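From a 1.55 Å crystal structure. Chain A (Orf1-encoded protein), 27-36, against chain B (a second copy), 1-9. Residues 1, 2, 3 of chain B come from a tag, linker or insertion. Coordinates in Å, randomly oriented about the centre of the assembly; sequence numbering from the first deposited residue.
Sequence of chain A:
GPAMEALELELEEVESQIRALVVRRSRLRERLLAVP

Chain A 27-36: RLRERLLAVP
Chain B (1-9) GPAMEALEL

A single water joins the two chain ends, and no direct hydrogen bond crosses between the stretches: water 1 donates to P36(A) O (2.7 Å) and accepts from G1(B) N (2.9 Å) and M4(B) N (3.0 Å), the latter free because it lies in the first turn of its helix. G1(B), P2(B) and A3(B) come from an expression tag, so one of the water's three partners, G1(B) N, is a tag atom. Helix 27-32 of chain A and helix 2-9 of chain B run nearly antiparallel (162°), their axes 9.6 Å apart at closest approach. The register sets L32(A) CA 5.9 Å from M4(B) CA and P36(A) CA 6.6 Å from G1(B) CA. Chain A keeps helical phi/psi near -65/-40 through L32(A), then closes a type I turn from L32(A) to V35(A), with L33(A) at -79/-3 and A34(A) at -109/3; A34(A) N bonds R31(A) O at 2.8 Å. V35(A) then extends (-117/164). Chain B enters its helix at P2(B) (-59/-35), and E5(B) N reaches G1(B) O at 3.0 Å.

Otherwise the contact is apolar. L7(B) (chi1 m, chi2 t) points toward chain A and has the largest covered area: its CD2 lies 3.9 Å from L28(A) CD2 (L28(A) also m, t), while its CD1 rests 3.7 Å from L32(A) N, against the helix backbone. L32(A) (t, p) leaves its backbone sideways, but its end comes nearer, placing CD1 3.6 Å from M4(B) CG and 3.8 Å from E8(B) CG, a methylene of the acidic side chain. M4(B) is t, t, p, its end leading away. At the end of the turn, V35(A) (m) points toward chain B, with CG1 4.0 Å from A3(B) CB and CG2 4.1 Å from M4(B) CB. R31(A) (m, m, t) offers CB to L7(B) CD1 at 3.8 Å, while its end leads away.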

# COMPACT_ATOMS: atom_id res chain seq x y z
N ARG A 27 10.98 5.73 -2.20
CA ARG A 27 12.15 6.21 -1.49
C ARG A 27 13.14 5.07 -1.30
O ARG A 27 14.35 5.24 -1.51
CB ARG A 27 11.74 6.77 -0.13
CG ARG A 27 11.21 8.19 -0.14
CD ARG A 27 10.70 8.57 1.25
NE ARG A 27 9.95 9.83 1.24
CZ ARG A 27 8.91 10.09 2.03
NH1 ARG A 27 8.47 9.19 2.91
NH2 ARG A 27 8.30 11.27 1.94
N LEU A 28 12.65 3.88 -0.96
CA LEU A 28 13.52 2.74 -0.76
C LEU A 28 14.18 2.33 -2.07
O LEU A 28 15.37 2.02 -2.09
CB LEU A 28 12.78 1.54 -0.19
CG LEU A 28 12.35 1.65 1.26
CD1 LEU A 28 11.28 0.63 1.52
CD2 LEU A 28 13.50 1.40 2.23
N ARG A 29 13.42 2.32 -3.16
CA ARG A 29 14.03 2.04 -4.47
C ARG A 29 15.11 3.05 -4.79
O ARG A 29 16.14 2.68 -5.33
CB ARG A 29 12.96 2.04 -5.58
CG ARG A 29 12.09 0.81 -5.56
CD ARG A 29 11.00 0.82 -6.58
NE ARG A 29 10.26 -0.43 -6.54
CZ ARG A 29 9.03 -0.60 -7.00
NH1 ARG A 29 8.34 0.41 -7.54
NH2 ARG A 29 8.45 -1.79 -6.93
N GLU A 30 14.89 4.34 -4.51
CA GLU A 30 15.94 5.32 -4.78
C GLU A 30 17.22 4.99 -3.99
O GLU A 30 18.35 5.10 -4.48
CB GLU A 30 15.45 6.74 -4.43
CG GLU A 30 14.60 7.38 -5.52
CD GLU A 30 13.92 8.69 -5.09
OE1 GLU A 30 13.47 8.79 -3.92
OE2 GLU A 30 13.84 9.62 -5.93
N ARG A 31 17.03 4.60 -2.76
CA ARG A 31 18.16 4.30 -1.92
C ARG A 31 18.89 3.08 -2.39
O ARG A 31 20.14 2.99 -2.28
CB ARG A 31 17.68 4.08 -0.49
CG ARG A 31 17.42 5.33 0.31
CD ARG A 31 18.55 6.32 0.35
NE ARG A 31 18.30 7.38 1.32
CZ ARG A 31 17.83 8.59 1.03
NH1 ARG A 31 17.52 8.92 -0.22
NH2 ARG A 31 17.66 9.48 2.01
N LEU A 32 18.13 2.11 -2.85
CA LEU A 32 18.70 0.85 -3.32
C LEU A 32 19.68 1.17 -4.44
O LEU A 32 20.74 0.55 -4.57
CB LEU A 32 17.58 -0.09 -3.77
CG LEU A 32 17.90 -1.40 -4.47
CD1 LEU A 32 18.46 -2.37 -3.46
CD2 LEU A 32 16.66 -1.97 -5.15
N LEU A 33 19.35 2.16 -5.24
CA LEU A 33 20.20 2.52 -6.36
C LEU A 33 21.43 3.37 -5.93
O LEU A 33 22.29 3.69 -6.75
CB LEU A 33 19.36 3.25 -7.41
CG LEU A 33 18.16 2.42 -7.89
CD1 LEU A 33 17.28 3.24 -8.78
CD2 LEU A 33 18.58 1.17 -8.63
N ALA A 34 21.50 3.69 -4.64
CA ALA A 34 22.54 4.58 -4.09
C ALA A 34 23.58 3.88 -3.23
O ALA A 34 24.45 4.53 -2.64
CB ALA A 34 21.89 5.69 -3.27
N VAL A 35 23.48 2.56 -3.14
CA VAL A 35 24.45 1.81 -2.36
C VAL A 35 25.19 0.87 -3.31
O VAL A 35 24.74 0.66 -4.44
CB VAL A 35 23.78 1.03 -1.18
CG1 VAL A 35 23.14 2.00 -0.23
CG2 VAL A 35 22.74 0.04 -1.67
N PRO A 36 26.34 0.33 -2.87
CA PRO A 36 27.02 -0.65 -3.72
C PRO A 36 26.17 -1.88 -4.01
O PRO A 36 25.60 -2.45 -3.07
CB PRO A 36 28.24 -1.04 -2.90
CG PRO A 36 28.51 0.19 -2.04
CD PRO A 36 27.16 0.75 -1.72
N GLY B 1 25.91 -5.83 -1.21
CA GLY B 1 26.42 -5.98 0.14
C GLY B 1 25.27 -5.87 1.14
O GLY B 1 24.12 -5.94 0.73
N PRO B 2 25.58 -5.72 2.43
CA PRO B 2 24.59 -5.65 3.50
C PRO B 2 23.57 -4.51 3.34
O PRO B 2 22.40 -4.66 3.75
CB PRO B 2 25.42 -5.44 4.77
CG PRO B 2 26.73 -5.05 4.32
CD PRO B 2 26.95 -5.63 2.98
N ALA B 3 23.99 -3.37 2.82
CA ALA B 3 23.02 -2.28 2.70
C ALA B 3 21.97 -2.60 1.66
O ALA B 3 20.78 -2.34 1.85
CB ALA B 3 23.71 -0.97 2.37
N MET B 4 22.40 -3.19 0.55
CA MET B 4 21.46 -3.57 -0.50
C MET B 4 20.54 -4.66 0.04
O MET B 4 19.34 -4.60 -0.15
CB MET B 4 22.20 -4.06 -1.75
CG MET B 4 21.28 -4.48 -2.88
SD MET B 4 22.10 -5.23 -4.31
CE MET B 4 22.42 -6.90 -3.72
N GLU B 5 21.09 -5.61 0.80
CA GLU B 5 20.27 -6.69 1.33
C GLU B 5 19.18 -6.19 2.28
O GLU B 5 18.02 -6.64 2.25
CB GLU B 5 21.15 -7.72 2.01
CG GLU B 5 22.14 -8.36 1.08
CD GLU B 5 23.23 -9.09 1.81
OE1 GLU B 5 23.09 -9.28 3.03
OE2 GLU B 5 24.22 -9.49 1.16
N ALA B 6 19.53 -5.19 3.07
CA ALA B 6 18.59 -4.59 4.00
C ALA B 6 17.47 -3.86 3.26
O ALA B 6 16.29 -4.01 3.62
CB ALA B 6 19.32 -3.65 4.96
N LEU B 7 17.82 -3.05 2.27
CA LEU B 7 16.83 -2.32 1.50
C LEU B 7 15.91 -3.27 0.72
O LEU B 7 14.70 -3.03 0.60
CB LEU B 7 17.55 -1.35 0.58
CG LEU B 7 18.23 -0.19 1.32
CD1 LEU B 7 19.07 0.62 0.36
CD2 LEU B 7 17.30 0.76 2.03
N GLU B 8 16.46 -4.36 0.23
CA GLU B 8 15.66 -5.32 -0.53
C GLU B 8 14.63 -5.97 0.38
O GLU B 8 13.50 -6.19 -0.04
CB GLU B 8 16.55 -6.38 -1.18
CG GLU B 8 17.39 -5.87 -2.31
CD GLU B 8 18.46 -6.88 -2.79
OE1 GLU B 8 18.68 -7.92 -2.14
OE2 GLU B 8 19.10 -6.61 -3.83
N LEU B 9 15.01 -6.28 1.63
CA LEU B 9 14.06 -6.80 2.61
C LEU B 9 12.94 -5.83 2.92
O LEU B 9 11.77 -6.22 2.93
CB LEU B 9 14.80 -7.19 3.92
CG LEU B 9 13.96 -7.82 5.06
CD1 LEU B 9 13.32 -9.11 4.58
CD2 LEU B 9 14.81 -8.04 6.30
O HOH W 1 25.23 -3.11 -0.47